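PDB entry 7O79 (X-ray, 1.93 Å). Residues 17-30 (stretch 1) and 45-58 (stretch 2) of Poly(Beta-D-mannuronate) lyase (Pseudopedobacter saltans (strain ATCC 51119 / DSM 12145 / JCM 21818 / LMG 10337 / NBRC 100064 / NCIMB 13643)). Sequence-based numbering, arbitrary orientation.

Stretch 1 (17-30) SAVAGDAILMQPGE
Stretch 2, residues 45-58: AKPITLKADQAGKV

Strands 23-26 and 48-52 lie side by side in parallel, their N-to-C directions 13° apart and their axes 4.6 Å apart at closest approach. Register is fixed by CA pairs: A23 CA to T49 CA 4.6 Å, I24 CA to L50 CA 4.6 Å, L25 CA to K51 CA 5.2 Å, M26 CA to A52 CA 4.7 Å. The ladder alternates as parallel pairing requires: T49 N to D22 O 3.1 Å, I24 N to T49 O 2.6 Å, K51 N to I24 O 2.8 Å, M26 N to K51 O 2.8 Å and D53 N to M26 O 3.0 Å, with N-H...O angles of 161-175°. Beyond a break, G29 N bonds K57 O at 2.9 Å, restoring parallel pairing of G29 with V58.

Packing is clearest on the face of I24, L50, M26, A52 and V58. L50 (chi1 t, chi2 p) puts CD1 3.7 Å from I24 CG2 and 3.8 Å from M26 SD, so one methyl contacts both neighbours. M26 (m, t, chi3 90°) has its CB 4.1 Å from CG2 of V58 (chi1 t); that methyl also lies 3.4 Å from Q27 O. On the A23, T49, L25 and K51 face, L25 (m, t) brings CD2 to 3.7 Å from CE of K51, whose chain is p, then extended. D53 (chi1 m) sets OD1 3.0 Å from L25 CB.

Before the strands, a type II turn, V19 to D22, is closed by D22 N to V19 O (2.9 Å) and braced by V19 N to D22 OD2 (3.0 Å). I48 (m, t) reaches it with CG1 3.5 Å from V19 O and 3.8 Å from A20 CA. G21, at phi/psi 96/-13, leaves room beside K46: an ideal CB would sit 3.4 Å from K46 CD. G21 N makes a weak hydrogen bond to P47 O (3.0 Å, 125°).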

ATOM      1  N   SER A  17      29.755  19.921  -5.831  1.00 34.98           N
ATOM      2  CA  SER A  17      30.946  20.211  -5.042  1.00 32.82           C
ATOM      3  C   SER A  17      30.854  19.740  -3.593  1.00 33.70           C
ATOM      4  O   SER A  17      31.874  19.741  -2.899  1.00 33.05           O
ATOM      5  CB  SER A  17      31.236  21.712  -5.078  1.00 29.89           C
ATOM      6  OG  SER A  17      30.459  22.391  -4.103  1.00 40.50           O
ATOM      7  N   ALA A  18      29.674  19.335  -3.127  1.00 33.26           N
ATOM      8  CA  ALA A  18      29.521  18.879  -1.749  1.00 33.09           C
ATOM      9  C   ALA A  18      30.359  17.629  -1.497  1.00 30.05           C
ATOM     10  O   ALA A  18      30.459  16.746  -2.354  1.00 28.37           O
ATOM     11  CB  ALA A  18      28.049  18.592  -1.454  1.00 28.40           C
ATOM     12  N   VAL A  19      30.981  17.558  -0.325  1.00 29.80           N
ATOM     13  CA  VAL A  19      31.713  16.358   0.072  1.00 33.38           C
ATOM     14  C   VAL A  19      30.948  15.669   1.198  1.00 31.02           C
ATOM     15  O   VAL A  19      30.088  16.268   1.855  1.00 29.51           O
ATOM     16  CB  VAL A  19      33.174  16.653   0.491  1.00 28.81           C
ATOM     17  CG1 VAL A  19      33.916  17.324  -0.642  1.00 33.92           C
ATOM     18  CG2 VAL A  19      33.230  17.508   1.728  1.00 28.23           C
ATOM     19  N   ALA A  20      31.271  14.386   1.413  1.00 26.39           N
ATOM     20  CA  ALA A  20      30.565  13.577   2.404  1.00 28.97           C
ATOM     21  C   ALA A  20      30.464  14.314   3.735  1.00 29.67           C
ATOM     22  O   ALA A  20      31.450  14.863   4.233  1.00 30.37           O
ATOM     23  CB  ALA A  20      31.271  12.227   2.588  1.00 27.31           C
ATOM     24  N   GLY A  21      29.256  14.357   4.289  1.00 27.28           N
ATOM     25  CA  GLY A  21      28.995  15.030   5.542  1.00 28.07           C
ATOM     26  C   GLY A  21      28.465  16.438   5.396  1.00 29.96           C
ATOM     27  O   GLY A  21      27.962  16.989   6.378  1.00 34.21           O
ATOM     28  N   ASP A  22      28.540  17.020   4.199  1.00 25.85           N
ATOM     29  CA  ASP A  22      28.079  18.384   3.971  1.00 32.12           C
ATOM     30  C   ASP A  22      26.556  18.484   4.035  1.00 29.67           C
ATOM     31  O   ASP A  22      25.831  17.492   3.932  1.00 28.74           O
ATOM     32  CB  ASP A  22      28.535  18.891   2.605  1.00 31.20           C
ATOM     33  CG  ASP A  22      29.958  19.420   2.619  1.00 34.49           C
ATOM     34  OD1 ASP A  22      30.577  19.461   3.706  1.00 33.25           O
ATOM     35  OD2 ASP A  22      30.441  19.819   1.533  1.00 32.99           O
ATOM     36  N   ALA A  23      26.075  19.721   4.189  1.00 33.37           N
ATOM     37  CA  ALA A  23      24.659  20.051   4.080  1.00 30.52           C
ATOM     38  C   ALA A  23      24.475  21.234   3.134  1.00 34.66           C
ATOM     39  O   ALA A  23      25.233  22.209   3.181  1.00 35.04           O
ATOM     40  CB  ALA A  23      24.045  20.362   5.447  1.00 30.21           C
ATOM     41  N   ILE A  24      23.481  21.118   2.257  1.00 30.16           N
ATOM     42  CA  ILE A  24      23.125  22.144   1.281  1.00 30.00           C
ATOM     43  C   ILE A  24      21.801  22.741   1.741  1.00 32.54           C
ATOM     44  O   ILE A  24      20.806  22.019   1.887  1.00 31.09           O
ATOM     45  CB  ILE A  24      23.025  21.555  -0.135  1.00 29.20           C
ATOM     46  CG1 ILE A  24      24.311  20.806  -0.476  1.00 27.49           C
ATOM     47  CG2 ILE A  24      22.755  22.652  -1.175  1.00 29.55           C
ATOM     48  CD1 ILE A  24      24.237  19.943  -1.762  1.00 27.30           C
ATOM     49  N   LEU A  25      21.803  24.047   2.010  1.00 30.74           N
ATOM     50  CA  LEU A  25      20.698  24.743   2.661  1.00 33.58           C
ATOM     51  C   LEU A  25      20.065  25.711   1.670  1.00 35.89           C
ATOM     52  O   LEU A  25      20.723  26.662   1.227  1.00 34.57           O
ATOM     53  CB  LEU A  25      21.187  25.503   3.898  1.00 32.71           C
ATOM     54  CG  LEU A  25      22.035  24.818   4.984  1.00 37.66           C
ATOM     55  CD1 LEU A  25      22.194  25.733   6.191  1.00 37.56           C
ATOM     56  CD2 LEU A  25      21.462  23.490   5.417  1.00 35.98           C
ATOM     57  N   MET A  26      18.791  25.482   1.333  1.00 33.70           N
ATOM     58  CA  MET A  26      18.095  26.323   0.365  1.00 32.70           C
ATOM     59  C   MET A  26      17.437  27.526   1.036  1.00 34.60           C
ATOM     60  O   MET A  26      16.815  27.411   2.097  1.00 33.09           O
ATOM     61  CB  MET A  26      17.038  25.531  -0.409  1.00 34.11           C
ATOM     62  CG  MET A  26      17.605  24.404  -1.277  1.00 35.29           C
ATOM     63  SD  MET A  26      16.398  23.129  -1.733  1.00 32.16           S
ATOM     64  CE  MET A  26      15.755  23.802  -3.273  1.00 29.19           C
ATOM     65  N   GLN A  27      17.564  28.689   0.395  1.00 38.88           N
ATOM     66  CA  GLN A  27      16.974  29.903   0.940  1.00 40.25           C
ATOM     67  C   GLN A  27      15.451  29.899   0.768  1.00 35.16           C
ATOM     68  O   GLN A  27      14.924  29.309  -0.180  1.00 36.61           O
ATOM     69  CB  GLN A  27      17.579  31.136   0.268  1.00 41.14           C
ATOM     70  CG  GLN A  27      19.043  31.355   0.603  1.00 44.24           C
ATOM     71  CD  GLN A  27      19.225  32.041   1.946  1.00 51.46           C
ATOM     72  OE1 GLN A  27      18.358  32.801   2.397  1.00 51.71           O
ATOM     73  NE2 GLN A  27      20.358  31.783   2.590  1.00 51.45           N
ATOM     74  N   PRO A  28      14.724  30.549   1.675  1.00 36.42           N
ATOM     75  CA  PRO A  28      13.258  30.531   1.598  1.00 37.77           C
ATOM     76  C   PRO A  28      12.752  31.251   0.362  1.00 38.91           C
ATOM     77  O   PRO A  28      13.393  32.163  -0.170  1.00 40.12           O
ATOM     78  CB  PRO A  28      12.807  31.259   2.873  1.00 35.32           C
ATOM     79  CG  PRO A  28      14.006  31.470   3.688  1.00 39.45           C
ATOM     80  CD  PRO A  28      15.221  31.302   2.839  1.00 38.51           C
ATOM     81  N   GLY A  29      11.578  30.828  -0.090  1.00 35.23           N
ATOM     82  CA  GLY A  29      10.894  31.441  -1.200  1.00 40.38           C
ATOM     83  C   GLY A  29      10.407  30.395  -2.169  1.00 38.80           C
ATOM     84  O   GLY A  29      10.380  29.196  -1.871  1.00 35.82           O
ATOM     85  N   GLU A  30      10.034  30.859  -3.360  1.00 35.22           N
ATOM     86  CA  GLU A  30       9.504  29.999  -4.411  1.00 37.93           C
ATOM     87  C   GLU A  30      10.600  29.635  -5.405  1.00 39.06           C
ATOM     88  O   GLU A  30      11.299  30.513  -5.927  1.00 38.92           O
ATOM     89  CB  GLU A  30       8.338  30.682  -5.122  1.00 36.08           C
ATOM     90  CG  GLU A  30       7.934  30.022  -6.416  1.00 40.38           C
ATOM     91  CD  GLU A  30       6.550  30.440  -6.865  1.00 42.14           C
ATOM     92  OE1 GLU A  30       5.922  31.249  -6.149  1.00 46.00           O
ATOM     93  OE2 GLU A  30       6.094  29.951  -7.922  1.00 40.56           O
ATOM     94  N   ALA A  45      28.872   6.564   6.299  1.00 27.32           N
ATOM     95  CA  ALA A  45      29.017   7.166   7.612  1.00 24.58           C
ATOM     96  C   ALA A  45      28.826   8.678   7.602  1.00 30.64           C
ATOM     97  O   ALA A  45      28.549   9.253   8.661  1.00 25.87           O
ATOM     98  CB  ALA A  45      30.389   6.819   8.213  1.00 24.46           C
ATOM     99  N   LYS A  46      28.958   9.337   6.445  1.00 24.00           N
ATOM    100  CA  LYS A  46      28.773  10.788   6.342  1.00 28.18           C
ATOM    101  C   LYS A  46      27.834  11.108   5.187  1.00 27.96           C
ATOM    102  O   LYS A  46      28.284  11.433   4.076  1.00 24.43           O
ATOM    103  CB  LYS A  46      30.100  11.536   6.175  1.00 25.18           C
ATOM    104  CG  LYS A  46      31.010  11.540   7.390  1.00 33.43           C
ATOM    105  CD  LYS A  46      32.250  12.393   7.103  1.00 38.01           C
ATOM    106  CE  LYS A  46      33.209  12.430   8.273  1.00 44.48           C
ATOM    107  NZ  LYS A  46      34.400  13.278   7.964  1.00 50.43           N
ATOM    108  N   PRO A  47      26.520  11.030   5.416  1.00 24.01           N
ATOM    109  CA  PRO A  47      25.559  11.390   4.370  1.00 24.15           C
ATOM    110  C   PRO A  47      25.696  12.855   3.996  1.00 25.08           C
ATOM    111  O   PRO A  47      26.333  13.657   4.687  1.00 25.71           O
ATOM    112  CB  PRO A  47      24.189  11.113   5.001  1.00 26.19           C
ATOM    113  CG  PRO A  47      24.474  10.338   6.267  1.00 28.21           C
ATOM    114  CD  PRO A  47      25.874  10.592   6.663  1.00 23.50           C
ATOM    115  N   ILE A  48      25.090  13.203   2.867  1.00 27.78           N
ATOM    116  CA  ILE A  48      24.983  14.588   2.428  1.00 21.97           C
ATOM    117  C   ILE A  48      23.510  14.961   2.426  1.00 24.64           C
ATOM    118  O   ILE A  48      22.659  14.182   1.985  1.00 27.26           O
ATOM    119  CB  ILE A  48      25.638  14.811   1.046  1.00 24.63           C
ATOM    120  CG1 ILE A  48      27.145  14.589   1.126  1.00 26.77           C
ATOM    121  CG2 ILE A  48      25.343  16.216   0.507  1.00 27.91           C
ATOM    122  CD1 ILE A  48      27.807  14.495  -0.207  1.00 26.62           C
ATOM    123  N   THR A  49      23.210  16.141   2.947  1.00 26.62           N
ATOM    124  CA  THR A  49      21.846  16.573   3.197  1.00 26.95           C
ATOM    125  C   THR A  49      21.534  17.807   2.364  1.00 28.14           C
ATOM    126  O   THR A  49      22.292  18.781   2.379  1.00 28.67           O
ATOM    127  CB  THR A  49      21.645  16.872   4.680  1.00 28.17           C
ATOM    128  OG1 THR A  49      21.959  15.698   5.445  1.00 29.69           O
ATOM    129  CG2 THR A  49      20.192  17.303   4.971  1.00 31.60           C
ATOM    130  N   LEU A  50      20.444  17.743   1.617  1.00 28.24           N
ATOM    131  CA  LEU A  50      19.811  18.906   1.015  1.00 25.34           C
ATOM    132  C   LEU A  50      18.598  19.233   1.868  1.00 29.18           C
ATOM    133  O   LEU A  50      17.796  18.342   2.144  1.00 26.59           O
ATOM    134  CB  LEU A  50      19.374  18.605  -0.419  1.00 25.15           C
ATOM    135  CG  LEU A  50      18.636  19.699  -1.205  1.00 31.71           C
ATOM    136  CD1 LEU A  50      19.471  20.981  -1.288  1.00 27.34           C
ATOM    137  CD2 LEU A  50      18.204  19.210  -2.573  1.00 28.40           C
ATOM    138  N   LYS A  51      18.465  20.489   2.303  1.00 29.44           N
ATOM    139  CA  LYS A  51      17.307  20.852   3.114  1.00 30.94           C
ATOM    140  C   LYS A  51      17.034  22.346   3.023  1.00 34.58           C
ATOM    141  O   LYS A  51      17.871  23.124   2.565  1.00 30.68           O
ATOM    142  CB  LYS A  51      17.494  20.441   4.574  1.00 31.25           C
ATOM    143  CG  LYS A  51      18.595  21.154   5.316  1.00 34.73           C
ATOM    144  CD  LYS A  51      18.625  20.564   6.698  1.00 42.19           C
ATOM    145  CE  LYS A  51      19.652  21.156   7.608  1.00 41.82           C
ATOM    146  NZ  LYS A  51      19.544  20.433   8.916  1.00 49.07           N
ATOM    147  N   ALA A  52      15.842  22.733   3.494  1.00 32.58           N
ATOM    148  CA  ALA A  52      15.470  24.142   3.602  1.00 36.08           C
ATOM    149  C   ALA A  52      16.108  24.780   4.835  1.00 34.58           C
ATOM    150  O   ALA A  52      16.221  24.140   5.879  1.00 39.31           O
ATOM    151  CB  ALA A  52      13.947  24.268   3.680  1.00 32.69           C
ATOM    152  N   ASP A  53      16.556  26.039   4.709  1.00 38.30           N
ATOM    153  CA  ASP A  53      16.931  26.808   5.904  1.00 37.35           C
ATOM    154  C   ASP A  53      15.845  26.765   6.960  1.00 37.17           C
ATOM    155  O   ASP A  53      16.127  26.622   8.156  1.00 43.36           O
ATOM    156  CB  ASP A  53      17.247  28.260   5.534  1.00 38.40           C
ATOM    157  CG  ASP A  53      18.573  28.406   4.822  1.00 42.73           C
ATOM    158  OD1 ASP A  53      19.478  27.608   5.136  1.00 44.61           O
ATOM    159  OD2 ASP A  53      18.690  29.240   3.895  1.00 41.39           O
ATOM    160  N   GLN A  54      14.598  26.898   6.538  1.00 37.16           N
ATOM    161  CA  GLN A  54      13.455  26.810   7.428  1.00 36.29           C
ATOM    162  C   GLN A  54      12.490  25.824   6.794  1.00 35.13           C
ATOM    163  O   GLN A  54      12.024  26.049   5.672  1.00 36.46           O
ATOM    164  CB  GLN A  54      12.814  28.185   7.633  1.00 34.38           C
ATOM    165  N   ALA A  55      12.247  24.709   7.478  1.00 33.74           N
ATOM    166  CA  ALA A  55      11.389  23.673   6.918  1.00 37.24           C
ATOM    167  C   ALA A  55      10.039  24.256   6.530  1.00 34.83           C
ATOM    168  O   ALA A  55       9.428  25.003   7.296  1.00 36.20           O
ATOM    169  CB  ALA A  55      11.202  22.533   7.924  1.00 32.97           C
ATOM    170  N   GLY A  56       9.577  23.920   5.331  1.00 34.52           N
ATOM    171  CA  GLY A  56       8.295  24.390   4.871  1.00 34.66           C
ATOM    172  C   GLY A  56       8.327  25.734   4.191  1.00 35.10           C
ATOM    173  O   GLY A  56       7.336  26.113   3.566  1.00 35.74           O
ATOM    174  N   LYS A  57       9.445  26.455   4.273  1.00 37.46           N
ATOM    175  CA  LYS A  57       9.561  27.799   3.732  1.00 34.96           C
ATOM    176  C   LYS A  57      10.166  27.815   2.341  1.00 36.70           C
ATOM    177  O   LYS A  57      10.453  28.892   1.810  1.00 39.44           O
ATOM    178  CB  LYS A  57      10.397  28.663   4.671  1.00 37.33           C
ATOM    179  CG  LYS A  57       9.722  28.968   5.994  1.00 40.75           C
ATOM    180  CD  LYS A  57       8.269  29.381   5.784  1.00 45.12           C
ATOM    181  CE  LYS A  57       7.727  30.069   7.032  1.00 47.96           C
ATOM    182  NZ  LYS A  57       6.303  30.496   6.892  1.00 52.14           N
ATOM    183  N   VAL A  58      10.382  26.646   1.750  1.00 34.13           N
ATOM    184  CA  VAL A  58      10.936  26.508   0.414  1.00 31.56           C
ATOM    185  C   VAL A  58       9.887  25.810  -0.436  1.00 34.39           C
ATOM    186  O   VAL A  58       9.546  24.654  -0.164  1.00 33.90           O
ATOM    187  CB  VAL A  58      12.238  25.696   0.430  1.00 35.75           C
ATOM    188  CG1 VAL A  58      12.588  25.230  -0.967  1.00 28.90           C
ATOM    189  CG2 VAL A  58      13.373  26.514   1.052  1.00 36.12           C
TER
HETATM  190  O   HOH W   1      24.644  16.174   6.119  1.00 28.19           O
HETATM  191  O   HOH W   2      14.529  28.175   3.841  1.00 38.82           O